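PDB 7B9F: EccE5 from Mycobacterium xenopi RIVM700367, which is a membrane-associated component of the ESX-5 type VII secretion system of mycobacteria and probably forms part of its protein translocon. Local coordinates for residues I160-V165 with T198-R203; T310-R315 with A327-H332. All blocks are in the same frame, centred on the assembly; numbering follows the deposited sequence.

Contact 1 (160-165 with 198-203) closes in the chain before contact 2 (310-315 with 327-332) opens, yet their centres lie about 11 Å apart in one antiparallel sheet. The strand order at this point is 196-204, 159-166, 310-319 and 322-331, so the two inner strands, one from each contact, are direct neighbours. Probable backbone hydrogen bonds sew them together, with Ile162 N 2.8 Å from Val314 O and Ser164 O 2.8 Å from Val312 N. Contact 1 lies near the centre of the chain and contact 2 further out, where a late hairpin extends the sheet built by earlier strands: segments distant in sequence become neighbours in space.

Contact 1. Residues I160-V165 with T198-R203; sequences IDIVSV and TWLVLR
Asp161 faces Val201 and Val163 faces Trp199 in two hydrogen-bonded pairs of an antiparallel beta ladder, whose strand segments run at 157° to one another, 4.7 Å apart at their closest approach. Each pair is closed by two backbone bonds, among them Asp161 N to Val201 O at 3.2 Å and Trp199 N to Val163 O at 2.7 Å. Between and beyond them Ile160–Leu202, Ile162–Leu200 and Ser164–Thr198 form the non-hydrogen-bonded pairs. The ladder lies inside the antiparallel sheet of EccE5, with strand 113-119 flanking 196-204 and strand 310-319 flanking 159-166.

One face of the ladder carries aliphatic packing. Leu200 CD1 sits against Ile162 CG1 at 3.6 Å and also reaches diagonally to Ile160 CG2 at 3.8 Å, while Ile160 CD1 meets Leu202 CD2, the two side chains lying side by side and pointing the same way. At the end of the row Ser164 OG is hydrogen-bonded to Val312 O of the next strand.

On the other face, Val163 CG1 comes up at the edge of the Trp199 indole, near its plane and 4.0 Å from CE3. Val165 CG1 approaches the six-membered ring obliquely, 3.8 Å from CZ3. Met252, Thr255 and Val256 of helix 246-257 also touch this indole, so it joins the helix to the sheet.

The same face ends in charge. The Asp161 carboxylate forms salt bridges with two arginines, OD1 with Arg315 NE and OD2 with Arg203 NH1. The shared anion probably offsets repulsion between the two nearby guanidinium groups. The bridge to Arg203 is modelled too short to be taken literally. The Arg203 chain is extended from CG to NE, and at its end NH1 lies beside Asp161 OD2, which meets the guanidinium at its edge with the two planes 54° apart.

Contact 2. Residues T310-R315 with A327-H332; sequences TAVTVR and AWVRYH
Thr313 and Trp328 form a hydrogen-bonded pair in the beta hairpin made by strands 310-319 and 322-331, and the indole folds across to the opposite strand. From CB, the first torsion sets Trp328 CG between the backbone N and the carbonyl carbon (chi1 63°). The five-membered ring then takes Thr313 CG2 over one face in a CH-pi contact: CG, CD1 and CD2 of Trp328 all lie near this methyl, and NE1 and CE2 come closest, both at 3.4 Å. Farther out, CZ3 lies 4.2 Å from Arg315 CB, and the outermost carbon, CH2, stands over the centre of the Arg315 guanidinium, which is also paired with Asp161, 4.2 Å from Arg315 NE and with the two planes 84° apart.

A second flat group lies on this face: Ala311 CB sits over the centre of one face of the Arg330 guanidinium, 4.0 Å from Arg330 CZ, and Arg330 NH2 is hydrogen-bonded to Val256 O of helix 246-257. On the reverse face Val312 CG2 packs against Val329 CG2 at 3.7 Å. Leu302 of helix 298-302 touches both valines there, while strand 159-166 borders 310-315 along the side away from 327-332.

Contact 1. Residues I160-V165 with T198-R203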
loop_
_atom_site.group_PDB
_atom_site.type_symbol
_atom_site.label_atom_id
_atom_site.label_comp_id
_atom_site.label_asym_id
_atom_site.label_seq_id
_atom_site.Cartn_x
_atom_site.Cartn_y
_atom_site.Cartn_z
ATOM N N ILE A 160 -30.295 5.245 -24.237
ATOM C CA ILE A 160 -30.501 6.467 -24.998
ATOM C C ILE A 160 -31.617 6.165 -25.981
ATOM O O ILE A 160 -31.480 5.257 -26.808
ATOM C CB ILE A 160 -29.240 6.890 -25.760
ATOM C CG1 ILE A 160 -28.073 7.093 -24.807
ATOM C CG2 ILE A 160 -29.506 8.177 -26.511
ATOM C CD1 ILE A 160 -28.300 8.117 -23.820
ATOM N N ASP A 161 -32.713 6.898 -25.905
ATOM C CA ASP A 161 -33.808 6.681 -26.838
ATOM C C ASP A 161 -33.952 7.892 -27.743
ATOM O O ASP A 161 -34.229 8.995 -27.267
ATOM C CB ASP A 161 -35.119 6.404 -26.109
ATOM C CG ASP A 161 -35.103 5.094 -25.358
ATOM O OD1 ASP A 161 -34.252 4.244 -25.675
ATOM O OD2 ASP A 161 -35.944 4.912 -24.453
ATOM N N ILE A 162 -33.762 7.685 -29.040
ATOM C CA ILE A 162 -34.138 8.696 -30.015
ATOM C C ILE A 162 -35.641 8.604 -30.204
ATOM O O ILE A 162 -36.162 7.543 -30.550
ATOM C CB ILE A 162 -33.414 8.489 -31.351
ATOM C CG1 ILE A 162 -31.900 8.677 -31.234
ATOM C CG2 ILE A 162 -33.960 9.444 -32.385
ATOM C CD1 ILE A 162 -31.129 7.419 -30.916
ATOM N N VAL A 163 -36.352 9.698 -29.961
ATOM C CA VAL A 163 -37.801 9.726 -30.118
ATOM C C VAL A 163 -38.155 10.809 -31.119
ATOM O O VAL A 163 -37.744 11.963 -30.962
ATOM C CB VAL A 163 -38.522 9.974 -28.784
ATOM C CG1 VAL A 163 -40.015 9.985 -29.000
ATOM C CG2 VAL A 163 -38.153 8.905 -27.783
ATOM N N SER A 164 -38.914 10.439 -32.143
ATOM C CA SER A 164 -39.399 11.388 -33.134
ATOM C C SER A 164 -40.854 11.078 -33.427
ATOM O O SER A 164 -41.227 9.908 -33.539
ATOM C CB SER A 164 -38.572 11.319 -34.415
ATOM O OG SER A 164 -38.311 9.975 -34.765
ATOM N N VAL A 165 -41.672 12.117 -33.558
ATOM C CA VAL A 165 -43.109 11.951 -33.701
ATOM C C VAL A 165 -43.565 12.758 -34.909
ATOM O O VAL A 165 -42.916 13.730 -35.304
ATOM C CB VAL A 165 -43.842 12.377 -32.405
ATOM C CG1 VAL A 165 -43.678 13.861 -32.148
ATOM C CG2 VAL A 165 -45.308 11.949 -32.397
ATOM N N THR A 198 -38.487 16.090 -32.300
ATOM C CA THR A 198 -37.480 15.076 -32.053
ATOM C C THR A 198 -36.890 15.296 -30.673
ATOM O O THR A 198 -36.518 16.419 -30.327
ATOM C CB THR A 198 -36.381 15.134 -33.114
ATOM O OG1 THR A 198 -36.933 14.771 -34.383
ATOM C CG2 THR A 198 -35.266 14.167 -32.784
ATOM N N TRP A 199 -36.810 14.229 -29.883
ATOM C CA TRP A 199 -36.203 14.307 -28.567
ATOM C C TRP A 199 -35.260 13.139 -28.332
ATOM O O TRP A 199 -35.474 12.031 -28.826
ATOM C CB TRP A 199 -37.241 14.323 -27.445
ATOM C CG TRP A 199 -38.309 15.333 -27.594
ATOM C CD1 TRP A 199 -38.246 16.641 -27.239
ATOM C CD2 TRP A 199 -39.635 15.108 -28.064
ATOM N NE1 TRP A 199 -39.440 17.261 -27.498
ATOM C CE2 TRP A 199 -40.312 16.337 -28.003
ATOM C CE3 TRP A 199 -40.311 13.990 -28.550
ATOM C CZ2 TRP A 199 -41.630 16.480 -28.404
ATOM C CZ3 TRP A 199 -41.615 14.132 -28.951
ATOM C CH2 TRP A 199 -42.264 15.368 -28.877
ATOM N N LEU A 200 -34.212 13.415 -27.570
ATOM C CA LEU A 200 -33.352 12.404 -26.977
ATOM C C LEU A 200 -33.685 12.322 -25.497
ATOM O O LEU A 200 -33.587 13.328 -24.791
ATOM C CB LEU A 200 -31.880 12.777 -27.147
ATOM C CG LEU A 200 -31.090 12.486 -28.419
ATOM C CD1 LEU A 200 -30.996 10.991 -28.616
ATOM C CD2 LEU A 200 -31.675 13.166 -29.644
ATOM N N VAL A 201 -34.060 11.142 -25.017
ATOM C CA VAL A 201 -34.402 10.969 -23.611
ATOM C C VAL A 201 -33.349 10.087 -22.957
ATOM O O VAL A 201 -32.834 9.150 -23.575
ATOM C CB VAL A 201 -35.828 10.425 -23.409
ATOM C CG1 VAL A 201 -36.817 11.292 -24.158
ATOM C CG2 VAL A 201 -35.962 8.987 -23.817
ATOM N N LEU A 202 -32.983 10.436 -21.731
ATOM C CA LEU A 202 -31.819 9.888 -21.055
ATOM C C LEU A 202 -32.288 9.054 -19.874
ATOM O O LEU A 202 -33.146 9.501 -19.110
ATOM C CB LEU A 202 -30.933 11.026 -20.556
ATOM C CG LEU A 202 -30.270 11.940 -21.589
ATOM C CD1 LEU A 202 -29.551 13.073 -20.908
ATOM C CD2 LEU A 202 -29.360 11.226 -22.513
ATOM N N ARG A 203 -31.736 7.861 -19.707
ATOM C CA ARG A 203 -32.019 7.058 -18.526
ATOM C C ARG A 203 -30.750 6.762 -17.744
ATOM O O ARG A 203 -29.724 6.400 -18.324
ATOM C CB ARG A 203 -32.719 5.753 -18.894
ATOM C CG ARG A 203 -34.149 5.937 -19.333
ATOM C CD ARG A 203 -34.862 4.606 -19.505
ATOM N NE ARG A 203 -36.273 4.787 -19.825
ATOM C CZ ARG A 203 -36.744 5.124 -21.018
ATOM N NH1 ARG A 203 -35.922 5.312 -22.040
ATOM N NH2 ARG A 203 -38.050 5.266 -21.193
#

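Contact 2. Residues T310-R315 with A327-H332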
loop_
_atom_site.group_PDB
_atom_site.type_symbol
_atom_site.label_atom_id
_atom_site.label_comp_id
_atom_site.label_asym_id
_atom_site.label_seq_id
_atom_site.Cartn_x
_atom_site.Cartn_y
_atom_site.Cartn_z
ATOM N N THR A 310 -47.682 9.392 -36.040
ATOM C CA THR A 310 -46.710 8.309 -36.111
ATOM C C THR A 310 -45.531 8.634 -35.208
ATOM O O THR A 310 -45.103 9.785 -35.126
ATOM C CB THR A 310 -46.250 8.061 -37.553
ATOM O OG1 THR A 310 -45.251 7.036 -37.571
ATOM C CG2 THR A 310 -45.720 9.319 -38.196
ATOM N N ALA A 311 -45.033 7.620 -34.505
ATOM C CA ALA A 311 -43.948 7.794 -33.551
ATOM C C ALA A 311 -42.863 6.772 -33.839
ATOM O O ALA A 311 -43.090 5.567 -33.704
ATOM C CB ALA A 311 -44.448 7.649 -32.115
ATOM N N VAL A 312 -41.692 7.253 -34.206
ATOM C CA VAL A 312 -40.544 6.408 -34.499
ATOM C C VAL A 312 -39.558 6.524 -33.355
ATOM O O VAL A 312 -39.194 7.635 -32.951
ATOM C CB VAL A 312 -39.885 6.824 -35.823
ATOM C CG1 VAL A 312 -38.859 5.801 -36.232
ATOM C CG2 VAL A 312 -40.934 7.023 -36.895
ATOM N N THR A 313 -39.105 5.389 -32.836
ATOM C CA THR A 313 -38.151 5.432 -31.743
ATOM C C THR A 313 -37.083 4.361 -31.889
ATOM O O THR A 313 -37.354 3.243 -32.334
ATOM C CB THR A 313 -38.854 5.320 -30.391
ATOM O OG1 THR A 313 -37.884 5.376 -29.341
ATOM C CG2 THR A 313 -39.655 4.057 -30.296
ATOM N N VAL A 314 -35.855 4.742 -31.554
ATOM C CA VAL A 314 -34.680 3.886 -31.638
ATOM C C VAL A 314 -33.976 3.918 -30.293
ATOM O O VAL A 314 -33.686 4.998 -29.771
ATOM C CB VAL A 314 -33.721 4.344 -32.750
ATOM C CG1 VAL A 314 -32.602 3.367 -32.886
ATOM C CG2 VAL A 314 -34.451 4.492 -34.071
ATOM N N ARG A 315 -33.693 2.749 -29.739
ATOM C CA ARG A 315 -33.085 2.643 -28.421
ATOM C C ARG A 315 -31.626 2.238 -28.534
ATOM O O ARG A 315 -31.296 1.288 -29.248
ATOM C CB ARG A 315 -33.840 1.639 -27.554
ATOM C CG ARG A 315 -33.136 1.296 -26.261
ATOM C CD ARG A 315 -34.096 0.661 -25.289
ATOM N NE ARG A 315 -35.044 1.650 -24.794
ATOM C CZ ARG A 315 -35.978 1.396 -23.887
ATOM N NH1 ARG A 315 -36.093 0.178 -23.379
ATOM N NH2 ARG A 315 -36.800 2.358 -23.494
ATOM N N ALA A 327 -35.075 -0.889 -32.398
ATOM C CA ALA A 327 -36.011 0.167 -32.757
ATOM C C ALA A 327 -37.403 -0.405 -32.965
ATOM O O ALA A 327 -37.578 -1.606 -33.178
ATOM C CB ALA A 327 -35.561 0.905 -34.020
ATOM N N TRP A 328 -38.396 0.480 -32.898
ATOM C CA TRP A 328 -39.778 0.134 -33.196
ATOM C C TRP A 328 -40.536 1.408 -33.534
ATOM O O TRP A 328 -40.061 2.518 -33.293
ATOM C CB TRP A 328 -40.446 -0.609 -32.038
ATOM C CG TRP A 328 -40.569 0.165 -30.769
ATOM C CD1 TRP A 328 -41.656 0.863 -30.339
ATOM C CD2 TRP A 328 -39.589 0.274 -29.734
ATOM N NE1 TRP A 328 -41.405 1.422 -29.113
ATOM C CE2 TRP A 328 -40.144 1.069 -28.717
ATOM C CE3 TRP A 328 -38.292 -0.217 -29.574
ATOM C CZ2 TRP A 328 -39.444 1.395 -27.564
ATOM C CZ3 TRP A 328 -37.602 0.103 -28.429
ATOM C CH2 TRP A 328 -38.177 0.900 -27.437
ATOM N N VAL A 329 -41.729 1.228 -34.097
ATOM C CA VAL A 329 -42.544 2.341 -34.569
ATOM C C VAL A 329 -44.012 1.980 -34.387
ATOM O O VAL A 329 -44.393 0.809 -34.453
ATOM C CB VAL A 329 -42.204 2.677 -36.042
ATOM C CG1 VAL A 329 -42.481 1.494 -36.936
ATOM C CG2 VAL A 329 -42.956 3.901 -36.536
ATOM N N ARG A 330 -44.833 2.989 -34.113
ATOM C CA ARG A 330 -46.278 2.836 -34.090
ATOM C C ARG A 330 -46.919 3.997 -34.839
ATOM O O ARG A 330 -46.343 5.082 -34.940
ATOM C CB ARG A 330 -46.805 2.761 -32.657
ATOM C CG ARG A 330 -46.483 3.985 -31.836
ATOM C CD ARG A 330 -47.199 3.985 -30.504
ATOM N NE ARG A 330 -46.786 5.123 -29.694
ATOM C CZ ARG A 330 -47.346 6.323 -29.763
ATOM N NH1 ARG A 330 -48.343 6.541 -30.606
ATOM N NH2 ARG A 330 -46.909 7.306 -28.992
ATOM N N TYR A 331 -48.115 3.756 -35.371
ATOM C CA TYR A 331 -48.825 4.715 -36.204
ATOM C C TYR A 331 -50.173 5.054 -35.583
ATOM O O TYR A 331 -50.738 4.265 -34.819
ATOM C CB TYR A 331 -49.036 4.167 -37.615
ATOM C CG TYR A 331 -47.766 3.797 -38.335
ATOM C CD1 TYR A 331 -47.020 4.754 -39.002
ATOM C CD2 TYR A 331 -47.317 2.491 -38.355
ATOM C CE1 TYR A 331 -45.862 4.419 -39.665
ATOM C CE2 TYR A 331 -46.160 2.147 -39.017
ATOM C CZ TYR A 331 -45.439 3.116 -39.669
ATOM O OH TYR A 331 -44.284 2.778 -40.328
ATOM N N HIS A 332 -50.681 6.237 -35.937
ATOM C CA HIS A 332 -51.936 6.789 -35.408
ATOM C C HIS A 332 -51.976 6.816 -33.882
ATOM O O HIS A 332 -50.967 7.072 -33.227
ATOM C CB HIS A 332 -53.141 6.013 -35.941
ATOM C CG HIS A 332 -53.467 6.296 -37.373
ATOM N ND1 HIS A 332 -54.545 7.065 -37.751
ATOM C CD2 HIS A 332 -52.867 5.902 -38.519
ATOM C CE1 HIS A 332 -54.595 7.134 -39.068
ATOM N NE2 HIS A 332 -53.585 6.441 -39.558
#